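Local coordinates for Hcp1 (Flavobacterium johnsoniae, PDB 6BDC), which probably forms ring-shaped hexamers that build the inner tube of the type VI secretion system and may chaperone effectors, at residues I44-T49 with E107-S112. Residues are numbered along the deposited sequence; the frame is centred on the assembly and turned at random.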
# COMPACT_ATOMS: atom_id res chain seq x y z
N ILE A 44 17.29 8.43 -11.37
CA ILE A 44 18.46 8.54 -10.51
C ILE A 44 18.08 9.29 -9.24
O ILE A 44 17.21 10.17 -9.25
CB ILE A 44 19.63 9.26 -11.23
CG1 ILE A 44 19.91 8.63 -12.59
CG2 ILE A 44 20.90 9.23 -10.39
CD1 ILE A 44 19.57 9.52 -13.77
N GLU A 45 18.74 8.93 -8.13
CA GLU A 45 18.62 9.64 -6.87
C GLU A 45 20.01 10.00 -6.38
O GLU A 45 20.89 9.14 -6.33
CB GLU A 45 17.88 8.82 -5.82
CG GLU A 45 17.68 9.56 -4.50
CD GLU A 45 16.68 8.88 -3.59
OE1 GLU A 45 16.10 7.85 -3.99
OE2 GLU A 45 16.46 9.38 -2.46
N VAL A 46 20.21 11.26 -6.02
CA VAL A 46 21.54 11.82 -5.78
C VAL A 46 21.57 12.55 -4.44
O VAL A 46 20.58 13.15 -4.02
CB VAL A 46 21.94 12.77 -6.93
CG1 VAL A 46 23.27 13.44 -6.64
CG2 VAL A 46 22.00 12.02 -8.24
N GLU A 47 22.71 12.47 -3.77
CA GLU A 47 22.96 13.34 -2.62
C GLU A 47 23.13 14.77 -3.10
O GLU A 47 23.92 15.05 -4.00
CB GLU A 47 24.21 12.87 -1.86
CG GLU A 47 23.97 12.57 -0.39
CD GLU A 47 25.16 11.90 0.27
OE1 GLU A 47 25.84 11.11 -0.41
OE2 GLU A 47 25.43 12.16 1.47
N SER A 48 22.37 15.69 -2.50
CA SER A 48 22.14 16.99 -3.13
C SER A 48 23.36 17.89 -3.10
O SER A 48 23.51 18.74 -3.99
CB SER A 48 20.95 17.69 -2.46
OG SER A 48 19.74 17.11 -2.88
N THR A 49 24.24 17.73 -2.12
CA THR A 49 25.40 18.59 -1.91
C THR A 49 24.98 20.05 -1.82
O THR A 49 23.81 20.36 -1.59
CB THR A 49 26.45 18.43 -3.03
OG1 THR A 49 26.09 19.27 -4.14
CG2 THR A 49 26.53 16.98 -3.50
N GLU A 107 18.19 14.42 -4.36
CA GLU A 107 17.58 14.83 -5.62
C GLU A 107 17.17 13.59 -6.40
O GLU A 107 17.99 12.68 -6.60
CB GLU A 107 18.55 15.67 -6.45
CG GLU A 107 18.72 17.10 -5.98
CD GLU A 107 19.81 17.83 -6.75
OE1 GLU A 107 21.00 17.59 -6.47
OE2 GLU A 107 19.47 18.62 -7.66
N THR A 108 15.92 13.55 -6.85
CA THR A 108 15.39 12.43 -7.62
C THR A 108 14.82 12.95 -8.93
O THR A 108 13.91 13.78 -8.92
CB THR A 108 14.31 11.68 -6.83
OG1 THR A 108 14.91 11.01 -5.72
CG2 THR A 108 13.62 10.65 -7.73
N PHE A 109 15.36 12.47 -10.04
CA PHE A 109 14.99 13.02 -11.34
C PHE A 109 14.98 11.90 -12.38
O PHE A 109 15.55 10.83 -12.17
CB PHE A 109 15.95 14.14 -11.77
CG PHE A 109 17.40 13.72 -11.83
CD1 PHE A 109 17.98 13.36 -13.04
CD2 PHE A 109 18.17 13.69 -10.69
CE1 PHE A 109 19.31 12.98 -13.10
CE2 PHE A 109 19.50 13.30 -10.74
CZ PHE A 109 20.07 12.95 -11.94
N MSE A 110 14.33 12.18 -13.50
CA MSE A 110 14.28 11.25 -14.61
C MSE A 110 14.61 11.94 -15.93
O MSE A 110 14.03 12.98 -16.28
CB MSE A 110 12.90 10.58 -14.67
CG MSE A 110 12.33 10.37 -16.07
SE MSE A 110 10.90 9.03 -16.08
CE MSE A 110 9.71 9.85 -17.41
N ILE A 111 15.57 11.36 -16.66
CA ILE A 111 16.00 11.88 -17.95
C ILE A 111 15.56 10.92 -19.04
O ILE A 111 15.44 9.71 -18.82
CB ILE A 111 17.53 12.11 -18.01
CG1 ILE A 111 18.29 10.83 -17.65
CG2 ILE A 111 17.93 13.25 -17.09
CD1 ILE A 111 19.80 10.98 -17.72
N SER A 112 15.34 11.46 -20.23
CA SER A 112 14.91 10.69 -21.39
C SER A 112 15.97 10.80 -22.47
O SER A 112 16.11 11.85 -23.10
CB SER A 112 13.55 11.17 -21.90
OG SER A 112 13.21 10.50 -23.08
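Ile44 packs against one face of the Phe109 ring. Phe109 CG stands between the backbone N and the carbonyl carbon (chi1 58°), and the ring beyond it lies against Ile44. Ile44 CB lies over that face, a CH-pi contact 4.2 Å from the centroid. Ile44 CD1 reaches the ring atom CE1 of Phe109 at 3.5 Å. Val46 CG2 meets the ring edge, 3.8 Å from Phe109 CE2. On the other face of the sheet, Glu45 CG passes Thr108 OG1 at 3.4 Å.

Four backbone hydrogen bonds set the antiparallel register. Ile44 and Phe109 exchange two, as do Val46 and Glu107, with Val46 N 2.7 Å from Glu107 O. Glu45 and Thr108 form the non-hydrogen-bonded pair between them.

Beyond the strand end, Ser48 OG touches Glu107 CG at 3.3 Å. The polar ends of this buried pair are held from strand 88-98: Ser48 OG hydrogen-bonds Glu95 OE2, and Glu107 OE2 hydrogen-bonds Tyr93 OH.

Strand 41-47 also pairs with strand 12-24, and strand 105-113 with strand 88-98. The contact thus joins two antiparallel neighbours within the curled beta-barrel fold typical of Hcp (TssD) proteins, whose helix 53-60 covers the Phe109 side of this pair through Leu54 and Trp57.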